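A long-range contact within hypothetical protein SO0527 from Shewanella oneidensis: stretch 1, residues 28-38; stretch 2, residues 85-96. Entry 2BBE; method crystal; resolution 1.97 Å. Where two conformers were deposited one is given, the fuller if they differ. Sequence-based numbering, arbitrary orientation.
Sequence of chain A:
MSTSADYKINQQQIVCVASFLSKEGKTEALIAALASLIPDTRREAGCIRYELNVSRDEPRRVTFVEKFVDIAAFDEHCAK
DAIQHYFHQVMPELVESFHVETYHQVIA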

# COMPACT_ATOMS: atom_id res chain seq x y z
N GLU A 28 2.30 24.68 -10.59
CA GLU A 28 3.64 24.18 -10.27
C GLU A 28 4.08 24.55 -8.85
O GLU A 28 4.62 23.72 -8.13
CB GLU A 28 4.66 24.66 -11.29
CG GLU A 28 4.39 24.12 -12.69
CD GLU A 28 4.52 22.61 -12.76
OE1 GLU A 28 5.35 22.03 -12.03
OE2 GLU A 28 3.78 22.00 -13.56
N ALA A 29 3.83 25.80 -8.46
CA ALA A 29 4.10 26.26 -7.08
C ALA A 29 3.31 25.44 -6.04
O ALA A 29 3.84 25.09 -4.98
CB ALA A 29 3.80 27.76 -6.92
N LEU A 30 2.06 25.10 -6.36
CA LEU A 30 1.25 24.31 -5.43
C LEU A 30 1.78 22.89 -5.29
O LEU A 30 1.88 22.38 -4.17
CB LEU A 30 -0.21 24.29 -5.86
CG LEU A 30 -1.12 23.47 -4.93
CD1 LEU A 30 -1.10 24.04 -3.47
CD2 LEU A 30 -2.52 23.38 -5.49
N ILE A 31 2.12 22.24 -6.41
CA ILE A 31 2.66 20.87 -6.36
C ILE A 31 3.93 20.90 -5.50
O ILE A 31 4.11 20.05 -4.64
CB ILE A 31 2.98 20.27 -7.77
CG1 ILE A 31 1.72 20.20 -8.66
CG2 ILE A 31 3.65 18.86 -7.65
CD1 ILE A 31 2.01 20.01 -10.18
N ALA A 32 4.81 21.87 -5.75
CA ALA A 32 6.05 21.99 -4.96
C ALA A 32 5.82 22.17 -3.46
O ALA A 32 6.49 21.52 -2.64
CB ALA A 32 6.94 23.11 -5.51
N ALA A 33 4.86 23.03 -3.10
CA ALA A 33 4.52 23.33 -1.71
C ALA A 33 3.99 22.07 -1.00
O ALA A 33 4.39 21.76 0.14
CB ALA A 33 3.48 24.45 -1.64
N LEU A 34 3.10 21.35 -1.69
CA LEU A 34 2.55 20.10 -1.12
C LEU A 34 3.62 19.00 -1.06
O LEU A 34 3.71 18.25 -0.09
CB LEU A 34 1.32 19.63 -1.93
CG LEU A 34 0.08 20.55 -1.77
CD1 LEU A 34 -0.95 20.25 -2.85
CD2 LEU A 34 -0.56 20.41 -0.37
N ALA A 35 4.44 18.90 -2.11
CA ALA A 35 5.46 17.84 -2.13
C ALA A 35 6.48 18.05 -1.02
O ALA A 35 7.06 17.07 -0.51
CB ALA A 35 6.15 17.74 -3.49
N SER A 36 6.71 19.31 -0.64
CA SER A 36 7.68 19.63 0.41
C SER A 36 7.27 19.03 1.78
O SER A 36 8.12 18.83 2.67
CB SER A 36 7.89 21.16 0.54
OG SER A 36 6.76 21.72 1.21
N LEU A 37 5.98 18.74 1.94
CA LEU A 37 5.44 18.18 3.19
C LEU A 37 5.68 16.68 3.32
O LEU A 37 5.55 16.13 4.42
CB LEU A 37 3.92 18.43 3.31
CG LEU A 37 3.43 19.87 3.15
CD1 LEU A 37 1.90 19.93 3.14
CD2 LEU A 37 4.04 20.78 4.22
N ILE A 38 6.00 16.02 2.22
CA ILE A 38 6.00 14.56 2.19
C ILE A 38 7.10 13.88 3.05
O ILE A 38 6.79 12.97 3.83
CB ILE A 38 5.97 14.01 0.73
CG1 ILE A 38 4.63 14.40 0.08
CG2 ILE A 38 6.17 12.47 0.70
CD1 ILE A 38 4.52 14.01 -1.39
N HIS A 85 1.78 25.83 8.68
CA HIS A 85 2.36 26.85 7.82
C HIS A 85 1.77 26.76 6.40
O HIS A 85 1.42 27.78 5.79
CB HIS A 85 3.88 26.69 7.74
CG HIS A 85 4.53 27.65 6.80
ND1 HIS A 85 4.74 28.98 7.13
CD2 HIS A 85 4.98 27.51 5.54
CE1 HIS A 85 5.31 29.60 6.12
NE2 HIS A 85 5.46 28.73 5.13
N TYR A 86 1.68 25.55 5.86
CA TYR A 86 1.03 25.37 4.57
C TYR A 86 -0.41 25.95 4.58
O TYR A 86 -0.74 26.78 3.73
CB TYR A 86 1.04 23.89 4.10
CG TYR A 86 0.11 23.72 2.91
CD1 TYR A 86 0.48 24.17 1.63
CD2 TYR A 86 -1.17 23.18 3.09
CE1 TYR A 86 -0.40 24.08 0.55
CE2 TYR A 86 -2.07 23.07 2.01
CZ TYR A 86 -1.67 23.52 0.74
OH TYR A 86 -2.55 23.42 -0.33
N PHE A 87 -1.26 25.53 5.52
CA PHE A 87 -2.67 26.02 5.59
C PHE A 87 -2.74 27.52 5.72
O PHE A 87 -3.45 28.18 4.97
CB PHE A 87 -3.49 25.36 6.74
CG PHE A 87 -4.63 26.24 7.31
CD1 PHE A 87 -5.53 26.91 6.46
CD2 PHE A 87 -4.83 26.34 8.68
CE1 PHE A 87 -6.56 27.70 6.98
CE2 PHE A 87 -5.87 27.12 9.21
CZ PHE A 87 -6.73 27.80 8.36
N HIS A 88 -2.01 28.06 6.70
CA HIS A 88 -2.07 29.50 7.05
C HIS A 88 -1.38 30.46 6.11
O HIS A 88 -1.87 31.57 5.91
CB HIS A 88 -1.37 29.75 8.39
CG HIS A 88 -2.18 29.36 9.57
ND1 HIS A 88 -1.94 29.88 10.83
CD2 HIS A 88 -3.22 28.51 9.70
CE1 HIS A 88 -2.81 29.37 11.68
NE2 HIS A 88 -3.60 28.53 11.02
N GLN A 89 -0.22 30.06 5.60
CA GLN A 89 0.64 30.98 4.87
C GLN A 89 0.73 30.68 3.37
O GLN A 89 0.78 31.61 2.56
CB GLN A 89 2.04 31.03 5.48
CG GLN A 89 2.05 31.42 6.97
CD GLN A 89 1.47 32.80 7.20
OE1 GLN A 89 1.70 33.70 6.40
NE2 GLN A 89 0.74 32.98 8.32
N VAL A 90 0.77 29.40 3.02
CA VAL A 90 1.03 29.04 1.63
C VAL A 90 -0.27 28.97 0.83
O VAL A 90 -0.41 29.59 -0.22
CB VAL A 90 1.81 27.69 1.52
CG1 VAL A 90 2.06 27.34 0.05
CG2 VAL A 90 3.14 27.79 2.28
N MET A 91 -1.22 28.22 1.36
CA MET A 91 -2.50 28.01 0.70
C MET A 91 -3.23 29.28 0.22
O MET A 91 -3.68 29.31 -0.92
CB MET A 91 -3.41 27.16 1.60
CG MET A 91 -4.29 26.17 0.88
SD MET A 91 -5.31 25.28 2.05
CE MET A 91 -6.46 26.54 2.58
N PRO A 92 -3.31 30.35 1.06
CA PRO A 92 -4.02 31.54 0.59
C PRO A 92 -3.42 32.19 -0.65
O PRO A 92 -4.14 32.88 -1.38
CB PRO A 92 -3.90 32.52 1.77
CG PRO A 92 -3.54 31.70 2.93
CD PRO A 92 -2.79 30.55 2.42
N GLU A 93 -2.13 31.97 -0.90
CA GLU A 93 -1.46 32.57 -2.05
C GLU A 93 -1.64 31.74 -3.32
O GLU A 93 -1.64 32.28 -4.43
CB GLU A 93 0.03 32.79 -1.75
CG GLU A 93 0.30 33.60 -0.48
CD GLU A 93 -0.34 34.99 -0.49
OE1 GLU A 93 -0.34 35.64 -1.57
OE2 GLU A 93 -0.82 35.44 0.57
N LEU A 94 -1.78 30.42 -3.15
CA LEU A 94 -1.75 29.49 -4.28
C LEU A 94 -3.08 28.85 -4.66
O LEU A 94 -3.22 28.35 -5.78
CB LEU A 94 -0.76 28.34 -3.98
CG LEU A 94 0.68 28.73 -3.62
CD1 LEU A 94 1.58 27.51 -3.58
CD2 LEU A 94 1.24 29.73 -4.62
N VAL A 95 -4.03 28.78 -3.73
CA VAL A 95 -5.22 27.94 -3.89
C VAL A 95 -6.50 28.76 -4.06
O VAL A 95 -6.73 29.70 -3.28
CB VAL A 95 -5.33 26.93 -2.71
CG1 VAL A 95 -6.65 26.16 -2.75
CG2 VAL A 95 -4.16 25.95 -2.74
N GLU A 96 -7.30 28.40 -5.06
CA GLU A 96 -8.62 29.01 -5.28
C GLU A 96 -9.67 28.43 -4.32
O GLU A 96 -10.47 29.18 -3.71
CB GLU A 96 -9.06 28.76 -6.73
CG GLU A 96 -10.46 29.27 -7.05
CD GLU A 96 -10.80 29.13 -8.51
OE1 GLU A 96 -9.96 29.49 -9.37
OE2 GLU A 96 -11.93 28.66 -8.82

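The two stretches meet as a pair of nearly antiparallel helices, their N-to-C directions 162° apart and their axes 10.3 Å apart at closest approach. In this register the start of one segment lies beside the end of the other: the CA atoms of Leu30 and Leu94 are 6.1 Å apart, and those of Ala33 and Tyr86 7.5 Å. Each helix is held by its own backbone hydrogen bonds, and none crosses between them. The second helix is irregular. A wider pi-type turn spans residues 86-90, with Met91 N bonded to Tyr86 O at 2.8 Å, and a kink follows where the N atoms of Pro92 and Glu93 lack a bond to the preceding turn; proline has no amide hydrogen to give. In the first stretch, Ser36 OG donates to Ala33 O at 2.6 Å, so the hydroxyl is satisfied locally, and a type I turn runs from Ala35 to Ile38.

The contact itself is apolar and buries 359 Å², both sides summed. Alanine keeps the first helix slim where it faces its partner. Ala33 CB points toward the second stretch and lies 3.6 Å from Val90 CG1 and 4.1 Å from Leu94 CD1, its single methyl meeting residues one helical turn apart. Leu94, with chi1 m and chi2 t, also reaches the backbone of the first helix: its CD1 is 3.6 Å from Ala29 O and 3.7 Å from Leu30 CA, while its CD2 is 4.0 Å from Ala29 CB. The approach to Ala29 O is a van der Waals contact, since a methyl carbon offers no conventional hydrogen-bond donor. Beyond the end of the second helix, where Val95 is the first residue to leave helical phi/psi, the packing continues, with Val95 CG2 3.7 Å from Leu30 CD1.

Aromatic packing centres on Tyr86, which has the largest area covered by the opposing stretch. Leu34 CD2 sits over one face of the ring, 3.9 Å from its centroid and 27° off the normal, a CH-pi interaction in which the weakly polarised methyl hydrogens can meet the pi cloud. Leu30 CD1 lies instead at the ring edge, 4.1 Å from Tyr86 CE1, and Leu37 CD1 packs 4.2 Å from Tyr86 CB. The polar end of the tyrosine is less well served: Tyr86 OH is buried by the contact without a hydrogen-bonding partner anywhere in the model, and Leu30 CD1, 3.5 Å from Tyr86 OH, supplies only apolar contact.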